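Local coordinates for cellulose-binding protein (PDB 2YHG), which probably binds polysaccharide and, through a nucleoside hydrolase-like domain, may hydrolyse glycosidic bonds, this chain being its C-terminal part, at residues Glu381-Ser386 and Lys410-Leu415. Residues are numbered along the deposited sequence; the frame is centred on the assembly and turned at random.
Sequences EADSYS and KDIHIL. With MG (magnesium ion), chain E.
The magnesium-binding loop that follows strand 372-378 is tied here to strand 411-420, in the C-terminal domain; Asp383 reaches both the metal and the strand. Asp383 OD1 binds magnesium at 2.2 Å. His413 N donates to the anti lone pair of Asp383 OD2 at 2.9 Å, with 164° at the hydrogen. Chi1 of 63° places CG of Asp383 between the backbone N and carbonyl carbon, and the small chi2 of 19° then turns OD1 to the metal and OD2 to the strand; OD2 is also hydrogen-bonded by His378. Tyr385 O and Gly380 O join a water on the metal.

Ser384 and Asp411 exchange a reciprocal pair of bonds: Ser384 N donates to Asp411 OD1, met nearly end-on at 2.9 Å, and Asp411 N donates to Ser384 OG, also at 2.9 Å. One residue further along the loop, Tyr385 N donates a hydrogen bond to Asp411 O at 3.1 Å, and Tyr385 CB lies beside Ile412 CG1 at 3.9 Å.

Asp411 OD2 takes the NE2-H of His413 at 2.9 Å; the oxygen lies almost in the ring plane, but the proton comes from above the carboxylate plane. With ND1 hydrogen-bonded to Arg431 NH1, both ring nitrogens of His413 are engaged, which fixes the ring's rotation. Ala382 O and Asp383 CA lie over one ring face, nearer its periphery than its centre.

Two of the four cross-segment bonds belong to Asp383 and Tyr385, so the strand probably helps position two metal ligands, and the cation would be expected to keep the Asp383 carboxylate ionised.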
ATOM      1  N   GLU A 381     -11.746 -16.100   0.533  1.00 10.20           N
ATOM      2  CA  GLU A 381     -10.512 -16.202  -0.251  1.00 10.78           C
ATOM      3  C   GLU A 381      -9.291 -16.065   0.659  1.00 10.95           C
ATOM      4  O   GLU A 381      -8.213 -16.544   0.302  1.00 14.07           O
ATOM      5  CB  GLU A 381     -10.456 -15.120  -1.322  1.00 12.94           C
ATOM      6  CG  GLU A 381     -11.524 -15.222  -2.370  1.00 16.00           C
ATOM      7  CD  GLU A 381     -12.677 -14.262  -2.092  1.00 16.82           C
ATOM      8  OE1 GLU A 381     -13.111 -14.128  -0.927  1.00 17.06           O
ATOM      9  OE2 GLU A 381     -13.204 -13.711  -3.065  1.00 17.87           O
ATOM     10  N   ALA A 382      -9.424 -15.331   1.757  1.00  9.49           N
ATOM     11  CA  ALA A 382      -8.302 -14.946   2.579  1.00  9.09           C
ATOM     12  C   ALA A 382      -8.053 -15.894   3.754  1.00  8.87           C
ATOM     13  O   ALA A 382      -6.975 -15.870   4.345  1.00 11.04           O
ATOM     14  CB  ALA A 382      -8.517 -13.549   3.120  1.00 10.51           C
ATOM     15  N   ASP A 383      -9.028 -16.715   4.113  1.00  8.88           N
ATOM     16  CA  ASP A 383      -8.938 -17.484   5.341  1.00  8.63           C
ATOM     17  C   ASP A 383      -8.673 -18.966   5.072  1.00  9.10           C
ATOM     18  O   ASP A 383      -8.755 -19.450   3.941  1.00 10.83           O
ATOM     19  CB  ASP A 383     -10.151 -17.236   6.261  1.00  8.79           C
ATOM     20  CG  ASP A 383     -11.471 -17.664   5.686  1.00  9.56           C
ATOM     21  OD1 ASP A 383     -11.533 -18.471   4.751  1.00 12.49           O
ATOM     22  OD2 ASP A 383     -12.498 -17.160   6.201  1.00  9.67           O
ATOM     23  N   SER A 384      -8.306 -19.703   6.117  1.00  8.90           N
ATOM     24  CA  SER A 384      -7.913 -21.093   5.928  1.00 10.19           C
ATOM     25  C   SER A 384      -9.091 -22.036   5.957  1.00 10.76           C
ATOM     26  O   SER A 384      -8.987 -23.164   5.476  1.00 12.04           O
ATOM     27  CB  SER A 384      -6.870 -21.501   6.929  1.00 11.75           C
ATOM     28  OG  SER A 384      -7.391 -21.487   8.259  1.00 10.66           O
ATOM     29  N   TYR A 385     -10.227 -21.612   6.480  1.00 10.83           N
ATOM     30  CA  TYR A 385     -11.413 -22.443   6.466  1.00 11.15           C
ATOM     31  C   TYR A 385     -11.836 -22.650   5.037  1.00 12.18           C
ATOM     32  O   TYR A 385     -11.875 -21.702   4.250  1.00 13.11           O
ATOM     33  CB  TYR A 385     -12.508 -21.765   7.279  1.00 10.75           C
ATOM     34  CG  TYR A 385     -13.754 -22.580   7.352  1.00 10.69           C
ATOM     35  CD1 TYR A 385     -13.729 -23.832   7.928  1.00 10.76           C
ATOM     36  CD2 TYR A 385     -14.933 -22.112   6.847  1.00 11.00           C
ATOM     37  CE1 TYR A 385     -14.878 -24.632   7.969  1.00 10.95           C
ATOM     38  CE2 TYR A 385     -16.096 -22.898   6.877  1.00 11.85           C
ATOM     39  CZ  TYR A 385     -16.042 -24.162   7.422  1.00 10.98           C
ATOM     40  OH  TYR A 385     -17.172 -24.956   7.420  1.00 11.64           O
ATOM     41  N   SER A 386     -12.189 -23.880   4.689  1.00 12.61           N
ATOM     42  CA  SER A 386     -12.491 -24.173   3.298  1.00 14.31           C
ATOM     43  C   SER A 386     -13.947 -24.026   2.937  1.00 14.64           C
ATOM     44  O   SER A 386     -14.283 -24.011   1.759  1.00 18.98           O
ATOM     45  CB  SER A 386     -12.018 -25.560   2.890  1.00 15.34           C
ATOM     46  OG  SER A 386     -12.821 -26.538   3.493  1.00 16.12           O
ATOM     47  N   LYS A 410      -8.883 -23.843  12.039  1.00 10.90           N
ATOM     48  CA  LYS A 410      -8.833 -22.921  10.907  1.00 10.39           C
ATOM     49  C   LYS A 410      -9.140 -21.509  11.395  1.00  9.41           C
ATOM     50  O   LYS A 410      -9.531 -21.305  12.551  1.00 10.36           O
ATOM     51  CB  LYS A 410      -9.894 -23.339   9.908  1.00 11.43           C
ATOM     52  CG  LYS A 410      -9.797 -24.790   9.448  1.00 14.20           C
ATOM     53  CD  LYS A 410      -8.488 -25.084   8.756  1.00 15.65           C
ATOM     54  CE  LYS A 410      -8.392 -26.555   8.394  1.00 20.58           C
ATOM     55  NZ  LYS A 410      -7.118 -26.822   7.701  1.00 25.43           N
ATOM     56  N   ASP A 411      -8.970 -20.544  10.513  1.00  8.93           N
ATOM     57  CA  ASP A 411      -9.471 -19.207  10.778  1.00  8.17           C
ATOM     58  C   ASP A 411     -10.538 -18.829   9.786  1.00  7.80           C
ATOM     59  O   ASP A 411     -10.677 -19.425   8.681  1.00  8.95           O
ATOM     60  CB  ASP A 411      -8.367 -18.131  10.938  1.00  8.75           C
ATOM     61  CG  ASP A 411      -7.640 -17.734   9.689  1.00  9.54           C
ATOM     62  OD1 ASP A 411      -7.841 -18.276   8.594  1.00 10.83           O
ATOM     63  OD2 ASP A 411      -6.874 -16.740   9.783  1.00 10.50           O
ATOM     64  N   ILE A 412     -11.326 -17.839  10.184  1.00  7.64           N
ATOM     65  CA  ILE A 412     -12.459 -17.328   9.425  1.00  7.74           C
ATOM     66  C   ILE A 412     -12.336 -15.807   9.447  1.00  7.93           C
ATOM     67  O   ILE A 412     -12.265 -15.208  10.529  1.00  8.51           O
ATOM     68  CB  ILE A 412     -13.786 -17.774  10.042  1.00  8.34           C
ATOM     69  CG1 ILE A 412     -13.988 -19.283   9.861  1.00  9.66           C
ATOM     70  CG2 ILE A 412     -14.965 -17.002   9.470  1.00  9.89           C
ATOM     71  CD1 ILE A 412     -15.135 -19.884  10.650  1.00 12.16           C
ATOM     72  N   HIS A 413     -12.278 -15.194   8.278  1.00  7.31           N
ATOM     73  CA  HIS A 413     -12.160 -13.746   8.170  1.00  7.75           C
ATOM     74  C   HIS A 413     -13.508 -13.147   7.840  1.00  7.38           C
ATOM     75  O   HIS A 413     -14.116 -13.456   6.797  1.00  8.74           O
ATOM     76  CB  HIS A 413     -11.140 -13.359   7.098  1.00  7.60           C
ATOM     77  CG  HIS A 413      -9.732 -13.677   7.448  1.00  7.20           C
ATOM     78  ND1 HIS A 413      -8.670 -13.008   6.881  1.00  7.94           N
ATOM     79  CD2 HIS A 413      -9.212 -14.628   8.261  1.00  7.96           C
ATOM     80  CE1 HIS A 413      -7.556 -13.560   7.341  1.00  7.98           C
ATOM     81  NE2 HIS A 413      -7.853 -14.552   8.173  1.00  8.19           N
ATOM     82  N   ILE A 414     -13.988 -12.273   8.723  1.00  7.32           N
ATOM     83  CA  ILE A 414     -15.231 -11.551   8.550  1.00  7.38           C
ATOM     84  C   ILE A 414     -14.914 -10.094   8.360  1.00  8.35           C
ATOM     85  O   ILE A 414     -14.173  -9.527   9.156  1.00 11.23           O
ATOM     86  CB  ILE A 414     -16.163 -11.751   9.752  1.00  8.20           C
ATOM     87  CG1 ILE A 414     -16.400 -13.241  10.048  1.00  8.89           C
ATOM     88  CG2 ILE A 414     -17.449 -10.980   9.536  1.00  9.58           C
ATOM     89  CD1 ILE A 414     -17.111 -14.000   8.943  1.00  9.70           C
ATOM     90  N   LEU A 415     -15.434  -9.471   7.314  1.00  7.85           N
ATOM     91  CA  LEU A 415     -15.187  -8.077   7.042  1.00  8.04           C
ATOM     92  C   LEU A 415     -16.412  -7.208   7.228  1.00  7.84           C
ATOM     93  O   LEU A 415     -17.462  -7.458   6.620  1.00  9.41           O
ATOM     94  CB  LEU A 415     -14.673  -7.908   5.621  1.00  8.46           C
ATOM     95  CG  LEU A 415     -14.298  -6.490   5.224  1.00  9.45           C
ATOM     96  CD1 LEU A 415     -13.156  -5.941   6.074  1.00 10.36           C
ATOM     97  CD2 LEU A 415     -13.968  -6.416   3.716  1.00 11.10           C
TER
HETATM   98 MG    MG E1937     -11.262 -19.840   3.055  1.00 14.38          MG
HETATM   99  O   HOH W   1     -10.398 -21.147   1.336  1.00 18.16           O